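Local coordinates for protein glutathione transferase (PDB 4F0C) that probably conjugates or reduces substrates with glutathione as a Ure2p-type fungal glutathione transferase, and binds oxidized glutathione disulfide, at residues Phe91-Trp105 with Arg158-Ile171. Numbering follows the deposited sequence.
Sequences FSVSTFDDKIIMTQW and RQWLVADKLTIADI. With SO4 (sulfate ion), chain C; SO4 (sulfate ion), chain F.
W105 lays one face of its six-membered ring against L161, whose CD2 sits 3.8 Å from the ring centroid, only 6° off the normal, a CH-pi contact. At the ring's edge, W105 NE1 donates in plane to O3 of the chain C sulfate (2.8 Å), probably from the crystallisation liquor, and R158, its guanidinium turned 78° from the indole, reaches the same O3 through NH1 and O4 through NH2. NH1 also bonds to L161 O, which ties the arginine back to its own loop. Q104 NE2 of the same chain and W72 NE1 of the second subunit also bond to this sulfate. V162 CG2 touches both M102 CA and W105 CD1, 3.7 Å from each. M102, with CG anti to the backbone N (chi1 -172°) and the chain bent at its end, carries SD to within 3.7 Å of T167 CB and across I168. T167 and D170 form the N-terminal capping box of helix 168-172 in the GST C-terminal domain. Here I168 N bonds to F91 O (2.9 Å), the donor lying above the carbonyl plane, while L166 CD2 meets the F91 ring edge. K165 NZ, also bonded to H89 O, points almost straight at S92 O (3.0 Å). Segment 158-171 thus packs its apolar middle on helix 96-126; a backbone N-H and a lysine grip the F91 and S92 carbonyls directly, whereas R158 and W105 are bridged by sulfate.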
loop_
_atom_site.group_PDB
_atom_site.type_symbol
_atom_site.label_atom_id
_atom_site.label_comp_id
_atom_site.label_asym_id
_atom_site.label_seq_id
_atom_site.Cartn_x
_atom_site.Cartn_y
_atom_site.Cartn_z
ATOM N N PHE A 91 -20.440 -6.385 -1.105
ATOM C CA PHE A 91 -19.363 -5.400 -1.305
ATOM C C PHE A 91 -18.056 -6.093 -1.585
ATOM O O PHE A 91 -16.989 -5.563 -1.259
ATOM C CB PHE A 91 -19.234 -4.500 -0.057
ATOM C CG PHE A 91 -20.517 -3.795 0.278
ATOM C CD1 PHE A 91 -20.934 -2.715 -0.474
ATOM C CD2 PHE A 91 -21.343 -4.269 1.283
ATOM C CE1 PHE A 91 -22.142 -2.077 -0.212
ATOM C CE2 PHE A 91 -22.557 -3.634 1.549
ATOM C CZ PHE A 91 -22.953 -2.550 0.789
ATOM N N SER A 92 -18.131 -7.299 -2.162
ATOM C CA SER A 92 -16.919 -8.119 -2.362
ATOM C C SER A 92 -17.256 -9.195 -3.401
ATOM O O SER A 92 -18.350 -9.171 -4.003
ATOM C CB SER A 92 -16.448 -8.744 -1.024
ATOM O OG SER A 92 -17.471 -9.601 -0.489
ATOM N N VAL A 93 -16.333 -10.119 -3.628
ATOM C CA VAL A 93 -16.451 -11.063 -4.743
ATOM C C VAL A 93 -16.178 -12.496 -4.310
ATOM O O VAL A 93 -15.551 -12.724 -3.271
ATOM C CB VAL A 93 -15.501 -10.671 -5.924
ATOM C CG1 VAL A 93 -15.991 -9.385 -6.593
ATOM C CG2 VAL A 93 -14.050 -10.487 -5.466
ATOM N N SER A 94 -16.616 -13.459 -5.115
ATOM C CA SER A 94 -16.487 -14.866 -4.709
ATOM C C SER A 94 -15.362 -15.653 -5.417
ATOM O O SER A 94 -14.683 -16.462 -4.784
ATOM C CB SER A 94 -17.827 -15.597 -4.844
ATOM O OG SER A 94 -18.291 -15.473 -6.156
ATOM N N THR A 95 -15.132 -15.395 -6.696
ATOM C CA THR A 95 -14.173 -16.222 -7.447
ATOM C C THR A 95 -12.734 -15.792 -7.195
ATOM O O THR A 95 -12.469 -14.629 -6.874
ATOM C CB THR A 95 -14.408 -16.192 -8.977
ATOM O OG1 THR A 95 -14.045 -14.913 -9.508
ATOM C CG2 THR A 95 -15.874 -16.513 -9.348
ATOM N N PHE A 96 -11.799 -16.724 -7.375
ATOM C CA PHE A 96 -10.385 -16.374 -7.222
ATOM C C PHE A 96 -9.968 -15.227 -8.143
ATOM O O PHE A 96 -9.347 -14.245 -7.686
ATOM C CB PHE A 96 -9.453 -17.564 -7.475
ATOM C CG PHE A 96 -8.024 -17.149 -7.543
ATOM C CD1 PHE A 96 -7.353 -16.772 -6.389
ATOM C CD2 PHE A 96 -7.384 -17.017 -8.761
ATOM C CE1 PHE A 96 -6.031 -16.333 -6.434
ATOM C CE2 PHE A 96 -6.063 -16.587 -8.811
ATOM C CZ PHE A 96 -5.389 -16.245 -7.636
ATOM N N ASP A 97 -10.321 -15.330 -9.424
ATOM C CA ASP A 97 -9.925 -14.313 -10.393
ATOM C C ASP A 97 -10.409 -12.939 -9.977
ATOM O O ASP A 97 -9.666 -11.968 -10.075
ATOM C CB ASP A 97 -10.471 -14.636 -11.792
ATOM C CG ASP A 97 -9.780 -15.838 -12.445
ATOM O OD1 ASP A 97 -8.965 -16.531 -11.788
ATOM O OD2 ASP A 97 -10.107 -16.104 -13.626
ATOM N N ASP A 98 -11.647 -12.849 -9.498
ATOM C CA ASP A 98 -12.161 -11.554 -9.073
ATOM C C ASP A 98 -11.483 -11.087 -7.772
ATOM O O ASP A 98 -11.151 -9.902 -7.618
ATOM C CB ASP A 98 -13.687 -11.595 -8.863
ATOM C CG ASP A 98 -14.471 -11.687 -10.169
ATOM O OD1 ASP A 98 -13.912 -11.380 -11.238
ATOM O OD2 ASP A 98 -15.676 -12.015 -10.105
ATOM N N LYS A 99 -11.303 -12.003 -6.822
ATOM C CA LYS A 99 -10.668 -11.639 -5.557
ATOM C C LYS A 99 -9.265 -11.059 -5.735
ATOM O O LYS A 99 -8.899 -10.083 -5.068
ATOM C CB LYS A 99 -10.582 -12.841 -4.613
ATOM C CG LYS A 99 -11.907 -13.223 -3.954
ATOM C CD LYS A 99 -11.708 -14.491 -3.099
ATOM C CE LYS A 99 -13.008 -14.989 -2.506
ATOM N NZ LYS A 99 -12.693 -16.193 -1.639
ATOM N N ILE A 100 -8.465 -11.672 -6.588
ATOM C CA ILE A 100 -7.093 -11.192 -6.717
ATOM C C ILE A 100 -7.059 -9.814 -7.385
ATOM O O ILE A 100 -6.212 -8.957 -7.052
ATOM C CB ILE A 100 -6.171 -12.191 -7.414
ATOM C CG1 ILE A 100 -4.698 -11.757 -7.267
ATOM C CG2 ILE A 100 -6.602 -12.450 -8.907
ATOM C CD1 ILE A 100 -4.211 -11.711 -5.800
ATOM N N ILE A 101 -7.995 -9.572 -8.300
ATOM C CA ILE A 101 -8.030 -8.255 -8.945
ATOM C C ILE A 101 -8.607 -7.209 -7.971
ATOM O O ILE A 101 -8.149 -6.063 -7.931
ATOM C CB ILE A 101 -8.850 -8.320 -10.269
ATOM C CG1 ILE A 101 -8.155 -9.266 -11.255
ATOM C CG2 ILE A 101 -9.059 -6.893 -10.866
ATOM C CD1 ILE A 101 -6.647 -8.900 -11.536
ATOM N N MET A 102 -9.582 -7.601 -7.153
ATOM C CA MET A 102 -10.047 -6.659 -6.121
ATOM C C MET A 102 -8.874 -6.287 -5.192
ATOM O O MET A 102 -8.704 -5.124 -4.789
ATOM C CB MET A 102 -11.222 -7.256 -5.341
ATOM C CG MET A 102 -11.903 -6.261 -4.380
ATOM S SD MET A 102 -13.263 -7.002 -3.457
ATOM C CE MET A 102 -12.362 -8.029 -2.287
ATOM N N THR A 103 -8.063 -7.284 -4.858
ATOM C CA THR A 103 -6.876 -7.065 -4.023
ATOM C C THR A 103 -5.834 -6.166 -4.704
ATOM O O THR A 103 -5.234 -5.291 -4.068
ATOM C CB THR A 103 -6.284 -8.408 -3.570
ATOM O OG1 THR A 103 -7.225 -9.015 -2.698
ATOM C CG2 THR A 103 -4.972 -8.242 -2.797
ATOM N N GLN A 104 -5.617 -6.393 -5.991
ATOM C CA GLN A 104 -4.734 -5.529 -6.773
ATOM C C GLN A 104 -5.162 -4.051 -6.672
ATOM O O GLN A 104 -4.346 -3.185 -6.415
ATOM C CB GLN A 104 -4.798 -5.963 -8.231
ATOM C CG GLN A 104 -4.071 -5.039 -9.243
ATOM C CD GLN A 104 -4.509 -5.362 -10.651
ATOM O OE1 GLN A 104 -3.895 -6.194 -11.325
ATOM N NE2 GLN A 104 -5.639 -4.730 -11.095
ATOM N N TRP A 105 -6.451 -3.772 -6.894
ATOM C CA TRP A 105 -6.938 -2.404 -6.797
ATOM C C TRP A 105 -6.796 -1.850 -5.378
ATOM O O TRP A 105 -6.502 -0.669 -5.214
ATOM C CB TRP A 105 -8.377 -2.290 -7.315
ATOM C CG TRP A 105 -8.371 -2.288 -8.841
ATOM C CD1 TRP A 105 -8.640 -3.343 -9.664
ATOM C CD2 TRP A 105 -8.013 -1.188 -9.681
ATOM N NE1 TRP A 105 -8.501 -2.958 -10.987
ATOM C CE2 TRP A 105 -8.109 -1.637 -11.018
ATOM C CE3 TRP A 105 -7.648 0.149 -9.426
ATOM C CZ2 TRP A 105 -7.849 -0.796 -12.118
ATOM C CZ3 TRP A 105 -7.369 0.997 -10.528
ATOM C CH2 TRP A 105 -7.454 0.504 -11.849
ATOM N N ARG A 158 -15.671 1.099 -17.544
ATOM C CA ARG A 158 -16.276 0.152 -16.603
ATOM C C ARG A 158 -17.001 0.950 -15.540
ATOM O O ARG A 158 -16.574 2.059 -15.215
ATOM C CB ARG A 158 -15.226 -0.778 -15.937
ATOM C CG ARG A 158 -14.214 -0.059 -15.045
ATOM C CD ARG A 158 -13.142 -1.051 -14.493
ATOM N NE ARG A 158 -12.170 -1.449 -15.545
ATOM C CZ ARG A 158 -11.029 -2.095 -15.288
ATOM N NH1 ARG A 158 -10.728 -2.419 -14.027
ATOM N NH2 ARG A 158 -10.177 -2.396 -16.278
ATOM N N GLN A 159 -18.095 0.396 -15.019
ATOM C CA GLN A 159 -18.905 1.110 -14.033
ATOM C C GLN A 159 -18.201 1.161 -12.673
ATOM O O GLN A 159 -18.260 2.175 -11.968
ATOM C CB GLN A 159 -20.276 0.436 -13.880
ATOM C CG GLN A 159 -21.175 1.218 -12.936
ATOM C CD GLN A 159 -22.586 0.718 -12.918
ATOM O OE1 GLN A 159 -22.908 -0.339 -13.494
ATOM N NE2 GLN A 159 -23.456 1.475 -12.254
ATOM N N TRP A 160 -17.574 0.045 -12.313
ATOM C CA TRP A 160 -16.925 -0.161 -11.005
ATOM C C TRP A 160 -15.580 -0.831 -11.280
ATOM O O TRP A 160 -15.396 -1.430 -12.338
ATOM C CB TRP A 160 -17.772 -1.130 -10.144
ATOM C CG TRP A 160 -19.177 -0.673 -9.887
ATOM C CD1 TRP A 160 -20.327 -1.236 -10.351
ATOM C CD2 TRP A 160 -19.574 0.440 -9.076
ATOM N NE1 TRP A 160 -21.432 -0.533 -9.882
ATOM C CE2 TRP A 160 -20.990 0.499 -9.101
ATOM C CE3 TRP A 160 -18.871 1.392 -8.331
ATOM C CZ2 TRP A 160 -21.711 1.478 -8.423
ATOM C CZ3 TRP A 160 -19.604 2.379 -7.661
ATOM C CH2 TRP A 160 -21.001 2.398 -7.699
ATOM N N LEU A 161 -14.654 -0.804 -10.325
ATOM C CA LEU A 161 -13.302 -1.303 -10.625
ATOM C C LEU A 161 -13.230 -2.797 -10.931
ATOM O O LEU A 161 -12.479 -3.202 -11.803
ATOM C CB LEU A 161 -12.335 -0.982 -9.475
ATOM C CG LEU A 161 -12.077 0.525 -9.385
ATOM C CD1 LEU A 161 -11.309 0.859 -8.088
ATOM C CD2 LEU A 161 -11.306 1.026 -10.603
ATOM N N VAL A 162 -14.010 -3.616 -10.228
ATOM C CA VAL A 162 -13.888 -5.070 -10.400
ATOM C C VAL A 162 -15.220 -5.721 -10.553
ATOM O O VAL A 162 -16.162 -5.370 -9.846
ATOM C CB VAL A 162 -13.195 -5.733 -9.171
ATOM C CG1 VAL A 162 -12.926 -7.216 -9.458
ATOM C CG2 VAL A 162 -11.856 -4.976 -8.857
ATOM N N ALA A 163 -15.304 -6.670 -11.487
ATOM C CA ALA A 163 -16.469 -7.545 -11.601
ATOM C C ALA A 163 -17.789 -6.821 -11.866
ATOM O O ALA A 163 -18.858 -7.389 -11.618
ATOM C CB ALA A 163 -16.599 -8.439 -10.348
ATOM N N ASP A 164 -17.710 -5.585 -12.343
ATOM C CA ASP A 164 -18.895 -4.790 -12.683
ATOM C C ASP A 164 -19.880 -4.711 -11.512
ATOM O O ASP A 164 -21.099 -4.691 -11.710
ATOM C CB ASP A 164 -19.600 -5.346 -13.942
ATOM C CG ASP A 164 -18.841 -5.030 -15.225
ATOM O OD1 ASP A 164 -17.915 -4.180 -15.213
ATOM O OD2 ASP A 164 -19.200 -5.607 -16.271
ATOM N N LYS A 165 -19.345 -4.668 -10.293
ATOM C CA LYS A 165 -20.192 -4.471 -9.134
ATOM C C LYS A 165 -19.432 -3.643 -8.108
ATOM O O LYS A 165 -18.204 -3.672 -8.032
ATOM C CB LYS A 165 -20.595 -5.824 -8.536
ATOM C CG LYS A 165 -19.397 -6.662 -8.087
ATOM C CD LYS A 165 -19.784 -8.097 -7.635
ATOM C CE LYS A 165 -20.368 -8.107 -6.224
ATOM N NZ LYS A 165 -20.763 -9.466 -5.795
ATOM N N LEU A 166 -20.177 -2.904 -7.300
ATOM C CA LEU A 166 -19.561 -2.135 -6.232
ATOM C C LEU A 166 -18.850 -3.082 -5.261
ATOM O O LEU A 166 -19.449 -4.065 -4.819
ATOM C CB LEU A 166 -20.662 -1.364 -5.489
ATOM C CG LEU A 166 -20.250 -0.766 -4.148
ATOM C CD1 LEU A 166 -19.295 0.378 -4.386
ATOM C CD2 LEU A 166 -21.516 -0.274 -3.393
ATOM N N THR A 167 -17.581 -2.805 -4.936
ATOM C CA THR A 167 -16.861 -3.581 -3.901
ATOM C C THR A 167 -16.022 -2.660 -3.001
ATOM O O THR A 167 -15.965 -1.440 -3.211
ATOM C CB THR A 167 -15.873 -4.611 -4.510
ATOM O OG1 THR A 167 -14.815 -3.915 -5.199
ATOM C CG2 THR A 167 -16.599 -5.553 -5.499
ATOM N N ILE A 168 -15.355 -3.239 -2.012
ATOM C CA ILE A 168 -14.455 -2.462 -1.180
ATOM C C ILE A 168 -13.307 -1.855 -2.001
ATOM O O ILE A 168 -12.698 -0.891 -1.546
ATOM C CB ILE A 168 -13.903 -3.280 0.017
ATOM C CG1 ILE A 168 -13.356 -4.654 -0.459
ATOM C CG2 ILE A 168 -15.034 -3.468 1.047
ATOM C CD1 ILE A 168 -12.404 -5.324 0.597
ATOM N N ALA A 169 -13.025 -2.389 -3.196
ATOM C CA ALA A 169 -12.000 -1.726 -4.028
ATOM C C ALA A 169 -12.446 -0.296 -4.314
ATOM O O ALA A 169 -11.667 0.629 -4.131
ATOM C CB ALA A 169 -11.707 -2.467 -5.329
ATOM N N ASP A 170 -13.703 -0.104 -4.720
ATOM C CA ASP A 170 -14.196 1.251 -4.993
ATOM C C ASP A 170 -14.262 2.061 -3.718
ATOM O O ASP A 170 -13.836 3.227 -3.680
ATOM C CB ASP A 170 -15.596 1.212 -5.649
ATOM C CG ASP A 170 -15.644 0.265 -6.840
ATOM O OD1 ASP A 170 -15.221 0.694 -7.937
ATOM O OD2 ASP A 170 -16.049 -0.910 -6.659
ATOM N N ILE A 171 -14.795 1.441 -2.660
ATOM C CA ILE A 171 -15.044 2.192 -1.432
ATOM C C ILE A 171 -13.732 2.722 -0.856
ATOM O O ILE A 171 -13.684 3.833 -0.316
ATOM C CB ILE A 171 -15.786 1.333 -0.381
ATOM C CG1 ILE A 171 -17.189 0.960 -0.904
ATOM C CG2 ILE A 171 -15.897 2.072 0.977
ATOM C CD1 ILE A 171 -17.895 -0.079 0.002
HETATM S S SO4 C . -7.640 -4.489 -14.389
HETATM O O1 SO4 C . -6.312 -4.178 -13.841
HETATM O O2 SO4 C . -7.734 -5.893 -14.726
HETATM O O3 SO4 C . -8.751 -4.348 -13.419
HETATM O O4 SO4 C . -7.843 -3.607 -15.503
HETATM S S SO4 F . -12.760 -19.970 -7.683
HETATM O O1 SO4 F . -12.022 -21.223 -7.822
HETATM O O2 SO4 F . -12.471 -19.413 -6.365
HETATM O O3 SO4 F . -12.343 -19.061 -8.746
HETATM O O4 SO4 F . -14.193 -20.213 -7.802
HETATM O O HOH W 1 -19.170 -11.844 -6.554
#